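Local atomic coordinates of neural-cadherin (Drosophila melanogaster, PDB entry 3UBH), a protein that mediates calcium-dependent, preferentially homophilic adhesion between cells, four of its extracellular cadherin repeats being present in this fragment. Residues 314-319 against 351-356; 320-325 against 396-401. All blocks are in the same frame, centred on the assembly; numbering follows the deposited sequence.

Interaction 1: residues 314-319 against 351-356. With CA (calcium ion), chain F; CA (calcium ion), chain G; CA (calcium ion), chain E.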
loop_
_atom_site.group_PDB
_atom_site.type_symbol
_atom_site.label_atom_id
_atom_site.label_comp_id
_atom_site.label_asym_id
_atom_site.label_seq_id
_atom_site.Cartn_x
_atom_site.Cartn_y
_atom_site.Cartn_z
ATOM N N VAL A 314 9.965 -8.623 -8.887
ATOM C CA VAL A 314 10.621 -7.736 -9.835
ATOM C C VAL A 314 9.574 -7.294 -10.839
ATOM O O VAL A 314 8.754 -8.101 -11.272
ATOM C CB VAL A 314 11.794 -8.434 -10.534
ATOM C CG1 VAL A 314 12.646 -7.423 -11.251
ATOM C CG2 VAL A 314 12.636 -9.200 -9.516
ATOM N N THR A 315 9.588 -6.009 -11.181
ATOM C CA THR A 315 8.594 -5.431 -12.091
ATOM C C THR A 315 9.159 -5.046 -13.451
ATOM O O THR A 315 10.339 -4.720 -13.584
ATOM C CB THR A 315 7.898 -4.199 -11.478
ATOM O OG1 THR A 315 8.865 -3.402 -10.784
ATOM C CG2 THR A 315 6.802 -4.629 -10.501
ATOM N N ASP A 316 8.292 -5.095 -14.457
ATOM C CA ASP A 316 8.625 -4.743 -15.832
ATOM C C ASP A 316 8.806 -3.228 -15.964
ATOM O O ASP A 316 7.983 -2.447 -15.487
ATOM C CB ASP A 316 7.511 -5.262 -16.762
ATOM C CG ASP A 316 7.688 -4.844 -18.225
ATOM O OD1 ASP A 316 8.830 -4.809 -18.738
ATOM O OD2 ASP A 316 6.661 -4.572 -18.881
ATOM N N VAL A 317 9.906 -2.819 -16.583
ATOM C CA VAL A 317 10.031 -1.445 -17.059
ATOM C C VAL A 317 10.080 -1.471 -18.580
ATOM O O VAL A 317 10.462 -2.481 -19.180
ATOM C CB VAL A 317 11.259 -0.678 -16.466
ATOM C CG1 VAL A 317 11.340 -0.877 -14.953
ATOM C CG2 VAL A 317 12.573 -1.065 -17.166
ATOM N N ASN A 318 9.680 -0.368 -19.197
ATOM C CA ASN A 318 9.652 -0.278 -20.644
ATOM C C ASN A 318 11.063 -0.078 -21.187
ATOM O O ASN A 318 11.399 0.999 -21.682
ATOM C CB ASN A 318 8.720 0.854 -21.091
ATOM C CG ASN A 318 8.496 0.871 -22.591
ATOM O OD1 ASN A 318 8.237 -0.167 -23.207
ATOM N ND2 ASN A 318 8.594 2.054 -23.190
ATOM N N ASP A 319 11.890 -1.114 -21.080
ATOM C CA ASP A 319 13.266 -1.046 -21.588
ATOM C C ASP A 319 13.411 -1.553 -23.028
ATOM O O ASP A 319 14.511 -1.556 -23.582
ATOM C CB ASP A 319 14.287 -1.720 -20.636
ATOM C CG ASP A 319 13.886 -3.128 -20.209
ATOM O OD1 ASP A 319 12.831 -3.633 -20.642
ATOM O OD2 ASP A 319 14.632 -3.748 -19.418
ATOM N N ASP A 351 7.493 -6.498 -29.500
ATOM C CA ASP A 351 8.028 -5.797 -28.336
ATOM C C ASP A 351 8.179 -6.776 -27.178
ATOM O O ASP A 351 7.219 -7.432 -26.790
ATOM C CB ASP A 351 7.086 -4.646 -27.950
ATOM C CG ASP A 351 7.710 -3.657 -26.957
ATOM O OD1 ASP A 351 8.416 -4.077 -26.008
ATOM O OD2 ASP A 351 7.468 -2.435 -27.107
ATOM N N SER A 352 9.394 -6.853 -26.634
ATOM C CA SER A 352 9.756 -7.776 -25.545
ATOM C C SER A 352 9.037 -7.562 -24.208
ATOM O O SER A 352 8.885 -8.510 -23.433
ATOM C CB SER A 352 11.256 -7.692 -25.270
ATOM O OG SER A 352 12.001 -8.102 -26.385
ATOM N N ASP A 353 8.637 -6.323 -23.926
ATOM C CA ASP A 353 8.058 -5.959 -22.633
ATOM C C ASP A 353 6.677 -6.592 -22.426
ATOM O O ASP A 353 6.236 -7.416 -23.238
ATOM C CB ASP A 353 7.990 -4.436 -22.489
ATOM C CG ASP A 353 9.351 -3.766 -22.643
ATOM O OD1 ASP A 353 10.322 -4.232 -22.012
ATOM O OD2 ASP A 353 9.449 -2.765 -23.385
ATOM N N SER A 354 6.001 -6.220 -21.343
ATOM C CA SER A 354 4.694 -6.796 -21.035
ATOM C C SER A 354 3.594 -5.746 -20.927
ATOM O O SER A 354 3.870 -4.550 -20.987
ATOM C CB SER A 354 4.793 -7.642 -19.778
ATOM O OG SER A 354 5.862 -8.550 -19.938
ATOM N N GLY A 355 2.349 -6.198 -20.800
ATOM C CA GLY A 355 1.201 -5.296 -20.758
ATOM C C GLY A 355 1.305 -4.202 -21.805
ATOM O O GLY A 355 1.672 -4.463 -22.954
ATOM N N SER A 356 1.020 -2.970 -21.394
ATOM C CA SER A 356 0.989 -1.843 -22.320
ATOM C C SER A 356 2.368 -1.341 -22.753
ATOM O O SER A 356 2.477 -0.588 -23.732
ATOM C CB SER A 356 0.142 -0.701 -21.758
ATOM O OG SER A 356 0.714 -0.188 -20.577
HETATM CA CA CA F . 10.820 -4.763 -19.671
HETATM CA CA CA G . 8.229 -1.608 -25.024
HETATM CA CA CA E . 14.817 -5.917 -19.468
#
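Asp353 projects from the 351-356 loop between Asp316, Val317, Asn318 and Asp319, and its carboxylate divides its two oxygens between two calcium ions. OD1 of Asp353 binds the chain F calcium at 2.5 Å, while its OD2 binds the chain G calcium, so one planar group bridges both metals. With CG anti to the carbonyl carbon, the carboxylate reaches across to the 314-319 segment. Its neighbours are turned differently against it. The Asp319 carboxylate lies close to parallel, 21° between planes, and brings OD1 to 2.9 Å from Asp353 OD1, two acceptors made tolerable by the shared metal. The amide of Asn318 is steeply inclined at 66°, its OD1 directed to the chain G calcium at 2.3 Å. These residues belong to the linker between successive cadherin repeats, where the chain that leaves strand 305-315 supplies an Asp-Val-Asn-Asp-Asn run and the next repeat supplies Asp351 and Asp353. Asp319 also bridges, its OD2 binding the chain E calcium at 2.2 Å; Glu230 and Glu283 of the preceding repeat help complete the chain F site. Asp316 crosses Asp353 at about a right angle and splits its own tasks: OD1 holds the chain F calcium at 2.2 Å, and OD2 accepts from Ser354 N at 3.0 Å, the donor standing 49° out of the carboxylate plane. On the loop side, Asp351 chelates the chain G calcium with both oxygens, and its OD1 closes an Asx turn by accepting from Asp353 N at 3.1 Å, which helps position the bridging carboxylate.

Interaction 2: residues 320-325 against 396-401. With CA (calcium ion), chain G.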
loop_
_atom_site.group_PDB
_atom_site.type_symbol
_atom_site.label_atom_id
_atom_site.label_comp_id
_atom_site.label_asym_id
_atom_site.label_seq_id
_atom_site.Cartn_x
_atom_site.Cartn_y
_atom_site.Cartn_z
ATOM N N ASN A 320 12.306 -1.956 -23.643
ATOM C CA ASN A 320 12.372 -2.457 -25.012
ATOM C C ASN A 320 11.557 -1.664 -26.022
ATOM O O ASN A 320 10.411 -1.295 -25.758
ATOM C CB ASN A 320 12.011 -3.941 -25.055
ATOM C CG ASN A 320 13.145 -4.817 -24.581
ATOM O OD1 ASN A 320 14.119 -5.036 -25.304
ATOM N ND2 ASN A 320 13.031 -5.321 -23.357
ATOM N N ALA A 321 12.163 -1.396 -27.175
ATOM C CA ALA A 321 11.450 -0.758 -28.277
ATOM C C ALA A 321 10.851 -1.799 -29.239
ATOM O O ALA A 321 11.430 -2.874 -29.428
ATOM C CB ALA A 321 12.369 0.198 -29.013
ATOM N N PRO A 322 9.675 -1.495 -29.836
ATOM C CA PRO A 322 9.112 -2.415 -30.840
ATOM C C PRO A 322 10.114 -2.651 -31.974
ATOM O O PRO A 322 10.720 -1.686 -32.441
ATOM C CB PRO A 322 7.891 -1.654 -31.365
ATOM C CG PRO A 322 7.511 -0.719 -30.262
ATOM C CD PRO A 322 8.806 -0.319 -29.615
ATOM N N LYS A 323 10.321 -3.909 -32.378
ATOM C CA LYS A 323 11.186 -4.217 -33.539
ATOM C C LYS A 323 10.388 -4.818 -34.682
ATOM O O LYS A 323 9.674 -5.807 -34.487
ATOM C CB LYS A 323 12.319 -5.192 -33.199
ATOM C CG LYS A 323 13.065 -4.979 -31.873
ATOM C CD LYS A 323 14.498 -5.547 -31.995
ATOM C CE LYS A 323 14.878 -6.503 -30.860
ATOM N NZ LYS A 323 15.105 -5.834 -29.542
ATOM N N PHE A 324 10.520 -4.228 -35.867
ATOM C CA PHE A 324 9.894 -4.763 -37.070
ATOM C C PHE A 324 10.589 -6.057 -37.474
ATOM O O PHE A 324 11.805 -6.165 -37.350
ATOM C CB PHE A 324 9.943 -3.737 -38.210
ATOM C CG PHE A 324 8.969 -2.594 -38.040
ATOM C CD1 PHE A 324 9.375 -1.392 -37.469
ATOM C CD2 PHE A 324 7.640 -2.723 -38.439
ATOM C CE1 PHE A 324 8.469 -0.344 -37.287
ATOM C CE2 PHE A 324 6.730 -1.676 -38.270
ATOM C CZ PHE A 324 7.148 -0.485 -37.697
ATOM N N GLU A 325 9.813 -7.031 -37.946
ATOM C CA GLU A 325 10.343 -8.337 -38.346
ATOM C C GLU A 325 11.342 -8.237 -39.504
ATOM O O GLU A 325 12.265 -9.052 -39.607
ATOM C CB GLU A 325 9.210 -9.283 -38.744
ATOM C CG GLU A 325 8.164 -9.557 -37.654
ATOM C CD GLU A 325 7.038 -10.491 -38.128
ATOM O OE1 GLU A 325 6.599 -10.367 -39.301
ATOM O OE2 GLU A 325 6.589 -11.350 -37.317
ATOM N N VAL A 396 7.372 3.753 -41.565
ATOM C CA VAL A 396 6.399 3.233 -40.601
ATOM C C VAL A 396 7.001 3.295 -39.211
ATOM O O VAL A 396 8.167 2.906 -38.987
ATOM C CB VAL A 396 6.086 1.737 -40.775
ATOM C CG1 VAL A 396 4.589 1.501 -40.698
ATOM C CG2 VAL A 396 6.671 1.203 -42.038
ATOM N N THR A 397 6.191 3.744 -38.266
ATOM C CA THR A 397 6.592 3.717 -36.886
ATOM C C THR A 397 5.725 2.678 -36.223
ATOM O O THR A 397 4.548 2.568 -36.566
ATOM C CB THR A 397 6.389 5.085 -36.235
ATOM O OG1 THR A 397 7.081 6.074 -37.007
ATOM C CG2 THR A 397 6.916 5.085 -34.806
ATOM N N ALA A 398 6.327 1.880 -35.337
ATOM C CA ALA A 398 5.580 1.111 -34.334
ATOM C C ALA A 398 5.928 1.653 -32.945
ATOM O O ALA A 398 7.083 1.582 -32.494
ATOM C CB ALA A 398 5.871 -0.366 -34.435
ATOM N N LYS A 399 4.916 2.209 -32.287
ATOM C CA LYS A 399 5.083 2.998 -31.071
ATOM C C LYS A 399 4.366 2.262 -29.951
ATOM O O LYS A 399 3.171 1.959 -30.083
ATOM C CB LYS A 399 4.424 4.358 -31.301
ATOM C CG LYS A 399 4.603 5.418 -30.237
ATOM C CD LYS A 399 3.411 6.385 -30.291
ATOM C CE LYS A 399 3.838 7.829 -30.575
ATOM N NZ LYS A 399 4.431 8.538 -29.401
ATOM N N ASP A 400 5.071 1.955 -28.864
ATOM C CA ASP A 400 4.424 1.278 -27.737
ATOM C C ASP A 400 3.643 2.255 -26.866
ATOM O O ASP A 400 3.692 3.470 -27.084
ATOM C CB ASP A 400 5.408 0.420 -26.908
ATOM C CG ASP A 400 6.400 1.251 -26.090
ATOM O OD1 ASP A 400 6.018 2.299 -25.527
ATOM O OD2 ASP A 400 7.572 0.829 -25.987
ATOM N N LYS A 401 2.926 1.722 -25.880
ATOM C CA LYS A 401 2.147 2.549 -24.960
ATOM C C LYS A 401 2.815 2.692 -23.586
ATOM O O LYS A 401 2.141 2.856 -22.567
ATOM C CB LYS A 401 0.711 2.023 -24.834
ATOM C CG LYS A 401 -0.089 2.032 -26.143
ATOM C CD LYS A 401 -1.599 1.968 -25.879
ATOM C CE LYS A 401 -2.393 1.613 -27.137
ATOM N NZ LYS A 401 -2.153 2.557 -28.269
HETATM CA CA CA G . 8.229 -1.608 -25.024
#
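Phe324 and Pro322 lean on strand 396-400 from the incoming 320-325 segment, and the contact divides into apolar packing and a shared metal. In the apolar part, the leading atom of the Phe324 ring is CZ, which lies 3.5 Å from Ala398 CB and 3.9 Å from Val396 CB. The carbonyl carbon of Thr397 sits at the ring edge, near its plane, so the ring presents its far end to the strand rather than lying flat on it. CG anti to the carbonyl carbon (chi1 -74°) carries the ring in this direction, and its side chain also touches Val347, Ala349, Tyr362 and Ala410. Replacing Phe324 with an alanine would probably open a gap beside Ala398 and Val396 and weaken the link between the two sheets of the sandwich. Pro322 sets its CB 3.9 Å from Ala398 CB, while its CG rests 3.2 Å from the backbone O of Ala398; no hydrogen bond joins the two segments.

The metal part lies at the other end. Asn320 O binds the chain G calcium at 2.3 Å and Asp400 OD2 binds it at 2.7 Å, the two oxygens standing 3.6 Å apart. Asp400 has its CG between the backbone N and the carbonyl carbon (chi1 71°), which turns the carboxylate toward the ion, and its OD1 accepts from the backbone N of Gly402 and Lys406. Asn318, Asp351, Asp353 and Asn357 supply the remaining ligands. With apolar side chains toward the middle of the repeat and oxygen ligands at its end, the chemistry implies that direct grip between the segments is hydrophobic, whereas their polar connection runs through calcium.

In the fold
Interactions 1 and 2 lie with centres 13 Å apart at one junction between cadherin repeats, and both contribute to the chain G calcium. Their segments alternate along the chain: 314-319 runs directly into 320-325, followed by 351-356 and then 396-401. Strand 305-315 thus leads out of one repeat, through the linker, into strand 323-324 of the next, which pairs with strand 343-350, while strand 391-400 belongs to the other sheet of that repeat. Probable hydrogen bonds from Asn320 N to Asp353 OD2 (3.0 Å) and from Asn318 ND2 to Asp400 OD2 (3.2 Å) connect the contacts, consistent with calcium stiffening the joint between repeats.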